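Local atomic coordinates of probable spore coat polysaccharide biosynthesis protein E (Chromobacterium violaceum ATCC 12472, PDB entry 3G8R), a protein that binds zinc and probably acts as an N-acylneuraminate-9-phosphate synthase of the NeuB family. Residues I115-C120 and E129-S134; T123-L128 and R147-K152; K152-M157 and K162-M167; F156-G161 and A193-G198. All coordinates share one frame; numbering follows the deposited sequence.

Overall arrangement
The four contacts lie in the NeuB-family part of the chain, an eight-stranded parallel barrel ringed by helices; the SAF domain follows later in the sequence. Contact 1 seats helix 125-132 on strand 114-117, and contact 2, centred about 10 Å away, sets that helix beside helix 147-158. Contact 3 lays the same second helix against strand 164-168, with its centre about 9 Å from that of contact 2. Contact 4 joins the end of this helix to the residues entering strand 196-201, only about 4 Å from contact 3 between centres. The zinc ion held by H202 and H225 lies apart from all four; the I117 side chain of contact 1 is about 11 Å from it.

Contact 1: residues I115-C120 and E129-S134; sequences IKIASC and ERIARS
I115, I117 and I131 meet through branched aliphatic chains alone, methyl against methyl and methyl against methylene, with no ring or carboxylate turned into the interface. I131 reaches from helix 125-132 toward strand 114-117 and rests its CD1 over the groove that the two strand isoleucines form, 3.9 Å from I117 CG1 and 4.0 Å from I115 CG2. Its other branch, CG2, lies 4.1 Å from I115 CD1. With CG1 anti to the carbonyl carbon (chi1 -69°) and CG2 anti to the backbone N, the two branches reach different parts of the strand's isoleucines. I115 and I131 lie alongside, their chains running opposite ways. Beyond the helix end, S134 adds the one polar neighbour, its OG 4.0 Å from I115 CD1; that hydroxyl is hydrogen-bonded to E108. K116, between the two isoleucines, points away and pairs with E223. This is the first half of a beta-alpha-beta unit of the TIM barrel, with V138 of the next strand also touching I117 and I131. No hydrogen bond spans the two segments, so helix and strand are joined here by buried apolar packing, whose grip rests on shape and the exclusion of water.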
loop_
_atom_site.group_PDB
_atom_site.type_symbol
_atom_site.label_atom_id
_atom_site.label_comp_id
_atom_site.label_asym_id
_atom_site.label_seq_id
_atom_site.Cartn_x
_atom_site.Cartn_y
_atom_site.Cartn_z
ATOM N N ILE A 115 14.532 0.347 23.129
ATOM C CA ILE A 115 14.273 -1.044 23.492
ATOM C C ILE A 115 13.381 -1.770 22.490
ATOM O O ILE A 115 12.223 -1.413 22.335
ATOM C CB ILE A 115 13.636 -1.155 24.915
ATOM C CG1 ILE A 115 14.654 -0.744 25.978
ATOM C CG2 ILE A 115 13.133 -2.589 25.202
ATOM C CD1 ILE A 115 14.052 -0.303 27.305
ATOM N N LYS A 116 13.891 -2.786 21.804
ATOM C CA LYS A 116 12.957 -3.624 21.047
ATOM C C LYS A 116 12.445 -4.712 21.950
ATOM O O LYS A 116 13.208 -5.299 22.703
ATOM C CB LYS A 116 13.559 -4.251 19.798
ATOM C CG LYS A 116 12.671 -4.062 18.578
ATOM C CD LYS A 116 11.658 -5.180 18.306
ATOM C CE LYS A 116 12.307 -6.308 17.491
ATOM N NZ LYS A 116 11.348 -6.987 16.534
ATOM N N ILE A 117 11.153 -4.965 21.900
ATOM C CA ILE A 117 10.619 -6.179 22.458
ATOM C C ILE A 117 10.440 -7.231 21.354
ATOM O O ILE A 117 9.715 -7.001 20.383
ATOM C CB ILE A 117 9.267 -5.892 23.096
ATOM C CG1 ILE A 117 9.446 -4.895 24.230
ATOM C CG2 ILE A 117 8.561 -7.193 23.563
ATOM C CD1 ILE A 117 8.143 -4.556 24.951
ATOM N N ALA A 118 11.070 -8.384 21.487
ATOM C CA ALA A 118 10.832 -9.460 20.535
ATOM C C ALA A 118 9.415 -10.031 20.661
ATOM O O ALA A 118 8.772 -9.929 21.706
ATOM C CB ALA A 118 11.846 -10.561 20.730
ATOM N N SER A 119 8.940 -10.663 19.602
ATOM C CA SER A 119 7.586 -11.189 19.585
ATOM C C SER A 119 7.404 -12.271 20.616
ATOM O O SER A 119 6.292 -12.496 21.075
ATOM C CB SER A 119 7.251 -11.765 18.205
ATOM O OG SER A 119 8.220 -11.359 17.258
ATOM N N CYS A 120 8.494 -12.962 20.951
ATOM C CA CYS A 120 8.459 -14.091 21.899
ATOM C C CYS A 120 8.291 -13.580 23.316
ATOM O O CYS A 120 7.597 -14.204 24.146
ATOM C CB CYS A 120 9.724 -14.942 21.788
ATOM S SG CYS A 120 11.257 -14.014 21.992
ATOM N N GLU A 129 7.223 -5.471 32.814
ATOM C CA GLU A 129 7.294 -4.672 34.024
ATOM C C GLU A 129 8.674 -4.037 34.116
ATOM O O GLU A 129 8.769 -2.831 34.300
ATOM C CB GLU A 129 6.978 -5.498 35.270
ATOM C CG GLU A 129 5.482 -5.772 35.490
ATOM C CD GLU A 129 5.195 -6.959 36.447
ATOM O OE1 GLU A 129 5.863 -8.021 36.332
ATOM O OE2 GLU A 129 4.273 -6.837 37.299
ATOM N N ARG A 130 9.737 -4.827 33.933
ATOM C CA ARG A 130 11.098 -4.282 34.015
ATOM C C ARG A 130 11.358 -3.203 33.001
ATOM O O ARG A 130 12.104 -2.262 33.306
ATOM C CB ARG A 130 12.213 -5.323 33.907
ATOM C CG ARG A 130 13.178 -5.237 35.111
ATOM C CD ARG A 130 14.439 -4.343 34.998
ATOM N NE ARG A 130 14.199 -2.921 34.724
ATOM C CZ ARG A 130 15.158 -1.997 34.596
ATOM N NH1 ARG A 130 16.443 -2.315 34.746
ATOM N NH2 ARG A 130 14.831 -0.747 34.291
ATOM N N ILE A 131 10.757 -3.333 31.816
ATOM C CA ILE A 131 10.963 -2.372 30.728
ATOM C C ILE A 131 10.197 -1.089 31.005
ATOM O O ILE A 131 10.679 0.012 30.763
ATOM C CB ILE A 131 10.536 -2.969 29.376
ATOM C CG1 ILE A 131 11.508 -4.086 28.962
ATOM C CG2 ILE A 131 10.449 -1.896 28.335
ATOM C CD1 ILE A 131 11.100 -4.915 27.726
ATOM N N ALA A 132 8.984 -1.258 31.510
ATOM C CA ALA A 132 8.111 -0.128 31.822
ATOM C C ALA A 132 8.768 0.812 32.813
ATOM O O ALA A 132 8.640 2.004 32.699
ATOM C CB ALA A 132 6.795 -0.613 32.376
ATOM N N ARG A 133 9.477 0.272 33.788
ATOM C CA ARG A 133 10.141 1.130 34.740
ATOM C C ARG A 133 11.414 1.743 34.156
ATOM O O ARG A 133 12.236 2.260 34.875
ATOM C CB ARG A 133 10.335 0.434 36.099
ATOM C CG ARG A 133 11.486 -0.527 36.249
ATOM C CD ARG A 133 11.694 -0.878 37.751
ATOM N NE ARG A 133 10.749 -1.905 38.215
ATOM C CZ ARG A 133 11.076 -3.182 38.449
ATOM N NH1 ARG A 133 12.337 -3.604 38.287
ATOM N NH2 ARG A 133 10.141 -4.043 38.852
ATOM N N SER A 134 11.551 1.697 32.837
ATOM C CA SER A 134 12.692 2.302 32.159
ATOM C C SER A 134 12.194 3.612 31.585
ATOM O O SER A 134 11.019 3.915 31.731
ATOM C CB SER A 134 13.180 1.383 31.046
ATOM O OG SER A 134 14.535 1.629 30.750
#

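Contact 2: residues T123-L128 and R147-K152; sequences TDWPLL and REDIDK
T123 and D149 make the closer part of this contact. The methyl CG2 of T123 sits against the aspartate, 3.8 Å from D149 CG, and the two side chains cross at about a right angle. With chi1 at 47° the threonine turns OG1 into the position between backbone N and carbonyl carbon, which leaves CG2 for the aspartate; OG1 is hydrogen-bonded to N313 of the second subunit. W125 comes in across the aspartate, with D149 OD1 at the edge of its indole, near the ring plane and 4.2 Å from CZ2, and the ring and carboxylate planes 71° apart. One face of the same ring carries T123 O, 3.0 Å above the plane and offset toward the rim. The pair of segments are the starts of helices 125-132 and 147-158, neighbours in the outer layer of the TIM barrel. D124 is the N-cap of the first, its OD1 taking a weak bond from L127 N at 3.5 Å, and its carboxylate also forms a salt bridge with R280 of the second subunit. Toward solvent the fit is looser: K152 CB only comes to 4.4 Å from W125 CH2, obliquely to the ring. The exposed lysine chain then extends to a long ion pair, K152 NZ to D149 OD1 at 3.7 Å, while R146 gives the other carboxylate oxygen, OD2, a weak, long partner.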
loop_
_atom_site.group_PDB
_atom_site.type_symbol
_atom_site.label_atom_id
_atom_site.label_comp_id
_atom_site.label_asym_id
_atom_site.label_seq_id
_atom_site.Cartn_x
_atom_site.Cartn_y
_atom_site.Cartn_z
ATOM N N THR A 123 4.580 -11.115 25.467
ATOM C CA THR A 123 3.743 -11.265 26.667
ATOM C C THR A 123 4.508 -11.759 27.908
ATOM O O THR A 123 3.916 -12.192 28.893
ATOM C CB THR A 123 2.537 -12.177 26.399
ATOM O OG1 THR A 123 2.969 -13.363 25.710
ATOM C CG2 THR A 123 1.549 -11.468 25.555
ATOM N N ASP A 124 5.826 -11.701 27.841
ATOM C CA ASP A 124 6.685 -12.038 28.959
ATOM C C ASP A 124 6.545 -10.895 30.009
ATOM O O ASP A 124 7.434 -10.028 30.166
ATOM C CB ASP A 124 8.114 -12.196 28.414
ATOM C CG ASP A 124 9.079 -12.845 29.393
ATOM O OD1 ASP A 124 9.092 -12.416 30.566
ATOM O OD2 ASP A 124 9.851 -13.763 28.966
ATOM N N TRP A 125 5.409 -10.927 30.713
ATOM C CA TRP A 125 4.950 -9.855 31.607
ATOM C C TRP A 125 5.976 -9.319 32.583
ATOM O O TRP A 125 6.145 -8.106 32.703
ATOM C CB TRP A 125 3.740 -10.334 32.393
ATOM C CG TRP A 125 2.646 -10.776 31.506
ATOM C CD1 TRP A 125 2.096 -12.037 31.420
ATOM C CD2 TRP A 125 1.964 -9.965 30.540
ATOM N NE1 TRP A 125 1.102 -12.048 30.474
ATOM C CE2 TRP A 125 1.000 -10.796 29.909
ATOM C CE3 TRP A 125 2.078 -8.621 30.138
ATOM C CZ2 TRP A 125 0.153 -10.321 28.875
ATOM C CZ3 TRP A 125 1.238 -8.147 29.115
ATOM C CH2 TRP A 125 0.291 -9.000 28.494
ATOM N N PRO A 126 6.664 -10.219 33.292
ATOM C CA PRO A 126 7.724 -9.752 34.179
ATOM C C PRO A 126 8.757 -8.938 33.417
ATOM O O PRO A 126 9.268 -7.952 33.963
ATOM C CB PRO A 126 8.367 -11.047 34.682
ATOM C CG PRO A 126 7.335 -12.092 34.481
ATOM C CD PRO A 126 6.530 -11.688 33.301
ATOM N N LEU A 127 9.076 -9.337 32.183
ATOM C CA LEU A 127 10.057 -8.594 31.399
ATOM C C LEU A 127 9.514 -7.223 31.056
ATOM O O LEU A 127 10.275 -6.246 31.030
ATOM C CB LEU A 127 10.477 -9.333 30.117
ATOM C CG LEU A 127 11.438 -8.527 29.237
ATOM C CD1 LEU A 127 12.720 -8.138 30.002
ATOM C CD2 LEU A 127 11.794 -9.186 27.921
ATOM N N LEU A 128 8.207 -7.161 30.788
ATOM C CA LEU A 128 7.560 -5.895 30.449
ATOM C C LEU A 128 7.555 -4.949 31.639
ATOM O O LEU A 128 7.853 -3.765 31.487
ATOM C CB LEU A 128 6.137 -6.099 29.921
ATOM C CG LEU A 128 5.996 -6.817 28.583
ATOM C CD1 LEU A 128 4.651 -6.499 27.951
ATOM C CD2 LEU A 128 7.106 -6.464 27.595
ATOM N N ARG A 147 -4.968 -10.151 19.666
ATOM C CA ARG A 147 -5.493 -8.788 19.740
ATOM C C ARG A 147 -5.634 -8.326 21.205
ATOM O O ARG A 147 -5.126 -7.271 21.580
ATOM C CB ARG A 147 -6.846 -8.725 19.038
ATOM C CG ARG A 147 -7.251 -7.331 18.596
ATOM C CD ARG A 147 -8.667 -7.334 17.983
ATOM N NE ARG A 147 -9.754 -7.096 18.950
ATOM C CZ ARG A 147 -10.694 -7.985 19.276
ATOM N NH1 ARG A 147 -11.641 -7.661 20.163
ATOM N NH2 ARG A 147 -10.696 -9.196 18.715
ATOM N N GLU A 148 -6.302 -9.133 22.025
ATOM C CA GLU A 148 -6.469 -8.840 23.446
ATOM C C GLU A 148 -5.124 -8.573 24.166
ATOM O O GLU A 148 -5.038 -7.693 25.034
ATOM C CB GLU A 148 -7.302 -9.924 24.157
ATOM C CG GLU A 148 -7.353 -11.305 23.474
ATOM C CD GLU A 148 -8.106 -11.335 22.113
ATOM O OE1 GLU A 148 -9.288 -10.923 22.067
ATOM O OE2 GLU A 148 -7.504 -11.771 21.087
ATOM N N ASP A 149 -4.078 -9.297 23.782
ATOM C CA ASP A 149 -2.763 -9.073 24.364
ATOM C C ASP A 149 -2.088 -7.788 23.912
ATOM O O ASP A 149 -1.397 -7.154 24.708
ATOM C CB ASP A 149 -1.820 -10.227 24.043
ATOM C CG ASP A 149 -2.143 -11.481 24.820
ATOM O OD1 ASP A 149 -2.671 -11.354 25.967
ATOM O OD2 ASP A 149 -1.853 -12.590 24.276
ATOM N N ILE A 150 -2.245 -7.442 22.635
ATOM C CA ILE A 150 -1.557 -6.303 22.044
ATOM C C ILE A 150 -2.258 -5.094 22.553
ATOM O O ILE A 150 -1.638 -4.087 22.865
ATOM C CB ILE A 150 -1.667 -6.279 20.515
ATOM C CG1 ILE A 150 -1.253 -7.603 19.920
ATOM C CG2 ILE A 150 -0.786 -5.184 19.926
ATOM C CD1 ILE A 150 -1.399 -7.695 18.405
ATOM N N ASP A 151 -3.576 -5.205 22.618
ATOM C CA ASP A 151 -4.391 -4.270 23.373
ATOM C C ASP A 151 -3.888 -4.067 24.794
ATOM O O ASP A 151 -3.710 -2.924 25.200
ATOM C CB ASP A 151 -5.818 -4.754 23.436
ATOM C CG ASP A 151 -6.625 -4.337 22.247
ATOM O OD1 ASP A 151 -6.070 -3.821 21.254
ATOM O OD2 ASP A 151 -7.864 -4.524 22.312
ATOM N N LYS A 152 -3.671 -5.140 25.555
ATOM C CA LYS A 152 -3.250 -4.951 26.938
ATOM C C LYS A 152 -1.947 -4.185 26.931
ATOM O O LYS A 152 -1.813 -3.147 27.612
ATOM C CB LYS A 152 -3.058 -6.258 27.691
ATOM C CG LYS A 152 -4.324 -6.773 28.326
ATOM C CD LYS A 152 -4.221 -8.240 28.762
ATOM C CE LYS A 152 -5.602 -8.923 28.661
ATOM N NZ LYS A 152 -5.495 -10.313 28.094
#

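Contact 3: residues K152-M157 and K162-M167; sequences KVVSFM and KDLTIM
This is a buried helix-on-strand contact of the TIM barrel, where M157 and V154 of helix 147-158 face L164 of strand 164-168 and K162 just before it. The unit is a beta-alpha-beta crossover from strand 138-141: the axes of helix 152-157 and strand 164-167 run nearly antiparallel, 167° between their directions, and approach to 10.0 Å. L164 provides the main apolar touch, its CD2 packed 3.5 Å from M157 CB, the two side chains at about a right angle. Having its CG anti to the backbone N (chi1 -169°) carries that methyl to the helix. V154 borders the same methyl more loosely, its CA 4.1 Å from L164 CD2. At the turn, K162 N donates to M157 O at 3.2 Å with an N-H...O angle of 156°. The methylenes of K162 fold past the selenomethionine, CD lying 4.0 Å from SE, while its NZ goes on to A132 O at the end of helix 125-132 and S134 O just after it. A lysine amine there would probably be favoured by the negative pole of that helix. Chemically the contact thus divides, with apolar packing along the helix and a single backbone bond where the chain reverses.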
loop_
_atom_site.group_PDB
_atom_site.type_symbol
_atom_site.label_atom_id
_atom_site.label_comp_id
_atom_site.label_asym_id
_atom_site.label_seq_id
_atom_site.Cartn_x
_atom_site.Cartn_y
_atom_site.Cartn_z
ATOM N N LYS A 152 -3.671 -5.140 25.555
ATOM C CA LYS A 152 -3.250 -4.951 26.938
ATOM C C LYS A 152 -1.947 -4.185 26.931
ATOM O O LYS A 152 -1.813 -3.147 27.612
ATOM C CB LYS A 152 -3.058 -6.258 27.691
ATOM C CG LYS A 152 -4.324 -6.773 28.326
ATOM C CD LYS A 152 -4.221 -8.240 28.762
ATOM C CE LYS A 152 -5.602 -8.923 28.661
ATOM N NZ LYS A 152 -5.495 -10.313 28.094
ATOM N N VAL A 153 -1.017 -4.684 26.120
ATOM C CA VAL A 153 0.308 -4.135 26.056
ATOM C C VAL A 153 0.322 -2.684 25.565
ATOM O O VAL A 153 1.020 -1.851 26.132
ATOM C CB VAL A 153 1.219 -4.993 25.172
ATOM C CG1 VAL A 153 2.497 -4.254 24.909
ATOM C CG2 VAL A 153 1.531 -6.282 25.852
ATOM N N VAL A 154 -0.442 -2.387 24.518
ATOM C CA VAL A 154 -0.509 -1.025 24.029
ATOM C C VAL A 154 -1.048 -0.130 25.124
ATOM O O VAL A 154 -0.347 0.736 25.615
ATOM C CB VAL A 154 -1.394 -0.880 22.777
ATOM C CG1 VAL A 154 -1.827 0.537 22.602
ATOM C CG2 VAL A 154 -0.638 -1.267 21.564
ATOM N N SER A 155 -2.286 -0.375 25.517
ATOM C CA SER A 155 -2.938 0.376 26.562
ATOM C C SER A 155 -2.002 0.617 27.753
ATOM O O SER A 155 -1.823 1.747 28.194
ATOM C CB SER A 155 -4.203 -0.375 26.984
ATOM O OG SER A 155 -4.669 0.027 28.253
ATOM N N PHE A 156 -1.374 -0.441 28.233
ATOM C CA PHE A 156 -0.593 -0.350 29.439
ATOM C C PHE A 156 0.631 0.527 29.270
ATOM O O PHE A 156 0.925 1.323 30.138
ATOM C CB PHE A 156 -0.232 -1.749 29.911
ATOM C CG PHE A 156 1.124 -1.868 30.564
ATOM C CD1 PHE A 156 2.248 -2.158 29.807
ATOM C CD2 PHE A 156 1.258 -1.744 31.938
ATOM C CE1 PHE A 156 3.491 -2.288 30.396
ATOM C CE2 PHE A 156 2.498 -1.880 32.543
ATOM C CZ PHE A 156 3.618 -2.159 31.762
HETATM N N MSE A 157 1.334 0.377 28.152
HETATM C CA MSE A 157 2.434 1.264 27.799
HETATM C C MSE A 157 1.991 2.707 27.546
HETATM O O MSE A 157 2.671 3.641 27.946
HETATM C CB MSE A 157 3.169 0.711 26.578
HETATM C CG MSE A 157 3.958 -0.586 26.861
HETATM SE SE MSE A 157 5.475 -0.339 27.800
HETATM C CE MSE A 157 5.912 -1.997 28.265
ATOM N N LYS A 162 4.513 6.246 27.528
ATOM C CA LYS A 162 5.586 5.753 26.701
ATOM C C LYS A 162 5.497 6.118 25.214
ATOM O O LYS A 162 4.426 6.228 24.645
ATOM C CB LYS A 162 5.686 4.254 26.885
ATOM C CG LYS A 162 6.785 3.885 27.812
ATOM C CD LYS A 162 6.248 3.393 29.123
ATOM C CE LYS A 162 7.129 3.853 30.319
ATOM N NZ LYS A 162 8.582 3.572 30.111
ATOM N N ASP A 163 6.656 6.320 24.596
ATOM C CA ASP A 163 6.743 6.414 23.141
ATOM C C ASP A 163 6.756 4.999 22.561
ATOM O O ASP A 163 7.783 4.300 22.604
ATOM C CB ASP A 163 8.003 7.166 22.729
ATOM C CG ASP A 163 8.284 7.092 21.218
ATOM O OD1 ASP A 163 7.666 6.298 20.438
ATOM O OD2 ASP A 163 9.181 7.846 20.797
ATOM N N LEU A 164 5.633 4.570 22.002
ATOM C CA LEU A 164 5.545 3.180 21.528
ATOM C C LEU A 164 5.526 3.047 20.020
ATOM O O LEU A 164 5.083 3.945 19.311
ATOM C CB LEU A 164 4.357 2.476 22.160
ATOM C CG LEU A 164 4.149 0.972 22.051
ATOM C CD1 LEU A 164 5.444 0.107 22.194
ATOM C CD2 LEU A 164 3.110 0.607 23.100
ATOM N N THR A 165 6.050 1.930 19.538
ATOM C CA THR A 165 6.030 1.592 18.133
ATOM C C THR A 165 5.682 0.150 18.093
ATOM O O THR A 165 6.265 -0.634 18.819
ATOM C CB THR A 165 7.396 1.832 17.528
ATOM O OG1 THR A 165 7.656 3.243 17.598
ATOM C CG2 THR A 165 7.477 1.392 16.089
ATOM N N ILE A 166 4.733 -0.218 17.249
ATOM C CA ILE A 166 4.288 -1.589 17.158
ATOM C C ILE A 166 4.552 -2.200 15.770
ATOM O O ILE A 166 4.248 -1.558 14.752
ATOM C CB ILE A 166 2.844 -1.602 17.533
ATOM C CG1 ILE A 166 2.773 -1.756 19.044
ATOM C CG2 ILE A 166 2.070 -2.718 16.811
ATOM C CD1 ILE A 166 1.512 -2.401 19.516
HETATM N N MSE A 167 5.133 -3.401 15.689
HETATM C CA MSE A 167 5.598 -3.839 14.356
HETATM C C MSE A 167 4.938 -5.090 13.867
HETATM O O MSE A 167 4.791 -6.022 14.572
HETATM C CB MSE A 167 7.108 -4.044 14.273
HETATM C CG MSE A 167 7.991 -3.016 14.952
HETATM SE SE MSE A 167 8.784 -1.798 13.916
HETATM C CE MSE A 167 9.970 -2.796 12.981
#

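Contact 4: residues F156-G161 and A193-G198; sequences FMLHRG and AGVRIG
L158 O accepts a hydrogen bond from the backbone N-H of G161, N to O 3.1 Å, and the same leucine carries the contact across to V195. The fork of the leucine faces one branch of the valine, V195 CG2, at 3.9 Å from both CD1 and CD2. The leucine's CG is anti to its carbonyl carbon (chi1 -85°), which sends the fork out toward the loop before strand 196-201. CD2 also lies 4.5 Å from G194 O, a marginal approach on the exposed side, whereas V195 is buried. Helix 147-158 ends here in a Schellman motif, with G161 at positive phi as its C-prime residue; L158 to G161 form a type II beta turn. That places the contact between one barrel helix and the chain entering the strand 196-201, next to strand 164-168 in the parallel barrel. R160, in the same turn, folds back over the helix end: its NH1 donates to F156 O at 3.1 Å, nearly straight at 167°, with the oxygen 2° out of the guanidinium plane. On the way, R160 CD passes over one face of the F156 ring, 4.2 Å above it and offset toward the rim. Beyond V195, R196 turns its guanidinium to D163 in a salt bridge, while its backbone pairs with I166 of the neighbouring strand.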
loop_
_atom_site.group_PDB
_atom_site.type_symbol
_atom_site.label_atom_id
_atom_site.label_comp_id
_atom_site.label_asym_id
_atom_site.label_seq_id
_atom_site.Cartn_x
_atom_site.Cartn_y
_atom_site.Cartn_z
ATOM N N PHE A 156 -1.374 -0.441 28.233
ATOM C CA PHE A 156 -0.593 -0.350 29.439
ATOM C C PHE A 156 0.631 0.527 29.270
ATOM O O PHE A 156 0.925 1.323 30.138
ATOM C CB PHE A 156 -0.232 -1.749 29.911
ATOM C CG PHE A 156 1.124 -1.868 30.564
ATOM C CD1 PHE A 156 2.248 -2.158 29.807
ATOM C CD2 PHE A 156 1.258 -1.744 31.938
ATOM C CE1 PHE A 156 3.491 -2.288 30.396
ATOM C CE2 PHE A 156 2.498 -1.880 32.543
ATOM C CZ PHE A 156 3.618 -2.159 31.762
HETATM N N MSE A 157 1.334 0.377 28.152
HETATM C CA MSE A 157 2.434 1.264 27.799
HETATM C C MSE A 157 1.991 2.707 27.546
HETATM O O MSE A 157 2.671 3.641 27.946
HETATM C CB MSE A 157 3.169 0.711 26.578
HETATM C CG MSE A 157 3.958 -0.586 26.861
HETATM SE SE MSE A 157 5.475 -0.339 27.800
HETATM C CE MSE A 157 5.912 -1.997 28.265
ATOM N N LEU A 158 0.856 2.902 26.884
ATOM C CA LEU A 158 0.433 4.258 26.503
ATOM C C LEU A 158 -0.003 5.049 27.719
ATOM O O LEU A 158 0.169 6.275 27.803
ATOM C CB LEU A 158 -0.715 4.218 25.502
ATOM C CG LEU A 158 -0.417 4.062 24.012
ATOM C CD1 LEU A 158 -1.709 4.216 23.195
ATOM C CD2 LEU A 158 0.663 4.986 23.487
ATOM N N HIS A 159 -0.634 4.335 28.639
ATOM C CA HIS A 159 -0.948 4.880 29.920
ATOM C C HIS A 159 0.345 4.743 30.686
ATOM O O HIS A 159 0.904 3.644 30.758
ATOM C CB HIS A 159 -2.012 4.033 30.577
ATOM C CG HIS A 159 -2.494 4.597 31.864
ATOM N ND1 HIS A 159 -2.162 4.049 33.083
ATOM C CD2 HIS A 159 -3.255 5.686 32.127
ATOM C CE1 HIS A 159 -2.720 4.762 34.045
ATOM N NE2 HIS A 159 -3.393 5.757 33.489
ATOM N N ARG A 160 0.834 5.840 31.252
ATOM C CA ARG A 160 2.226 5.877 31.717
ATOM C C ARG A 160 3.189 6.287 30.574
ATOM O O ARG A 160 4.402 6.064 30.622
ATOM C CB ARG A 160 2.626 4.572 32.432
ATOM C CG ARG A 160 3.522 3.643 31.670
ATOM C CD ARG A 160 3.441 2.233 32.220
ATOM N NE ARG A 160 3.076 2.166 33.639
ATOM C CZ ARG A 160 1.895 1.741 34.108
ATOM N NH1 ARG A 160 0.919 1.344 33.274
ATOM N NH2 ARG A 160 1.685 1.724 35.425
ATOM N N GLY A 161 2.595 6.887 29.550
ATOM C CA GLY A 161 3.249 7.912 28.730
ATOM C C GLY A 161 4.425 7.529 27.861
ATOM O O GLY A 161 5.217 8.392 27.474
ATOM N N ALA A 193 -4.419 4.207 17.001
ATOM C CA ALA A 193 -4.111 5.529 16.447
ATOM C C ALA A 193 -3.184 6.282 17.391
ATOM O O ALA A 193 -3.258 6.118 18.609
ATOM C CB ALA A 193 -5.394 6.306 16.148
ATOM N N GLY A 194 -2.289 7.083 16.840
ATOM C CA GLY A 194 -1.231 7.689 17.669
ATOM C C GLY A 194 -0.259 6.666 18.280
ATOM O O GLY A 194 0.182 6.824 19.438
ATOM N N VAL A 195 0.050 5.607 17.525
ATOM C CA VAL A 195 1.156 4.715 17.861
ATOM C C VAL A 195 1.879 4.495 16.559
ATOM O O VAL A 195 1.239 4.175 15.560
ATOM C CB VAL A 195 0.674 3.360 18.436
ATOM C CG1 VAL A 195 1.767 2.345 18.392
ATOM C CG2 VAL A 195 0.257 3.510 19.861
ATOM N N ARG A 196 3.192 4.701 16.531
ATOM C CA ARG A 196 3.943 4.479 15.291
ATOM C C ARG A 196 3.804 3.026 14.858
ATOM O O ARG A 196 3.903 2.111 15.687
ATOM C CB ARG A 196 5.401 4.799 15.498
ATOM C CG ARG A 196 6.060 5.399 14.304
ATOM C CD ARG A 196 7.236 6.239 14.749
ATOM N NE ARG A 196 6.986 6.955 16.023
ATOM C CZ ARG A 196 7.636 6.758 17.189
ATOM N NH1 ARG A 196 8.616 5.855 17.297
ATOM N NH2 ARG A 196 7.301 7.479 18.264
ATOM N N ILE A 197 3.576 2.797 13.572
ATOM C CA ILE A 197 3.442 1.420 13.100
ATOM C C ILE A 197 4.606 1.044 12.228
ATOM O O ILE A 197 5.013 1.839 11.418
ATOM C CB ILE A 197 2.126 1.225 12.333
ATOM C CG1 ILE A 197 0.929 1.483 13.268
ATOM C CG2 ILE A 197 2.037 -0.207 11.681
ATOM C CD1 ILE A 197 0.849 0.503 14.465
ATOM N N GLY A 198 5.153 -0.155 12.378
ATOM C CA GLY A 198 6.300 -0.558 11.546
ATOM C C GLY A 198 6.212 -1.992 11.090
ATOM O O GLY A 198 5.175 -2.657 11.288
#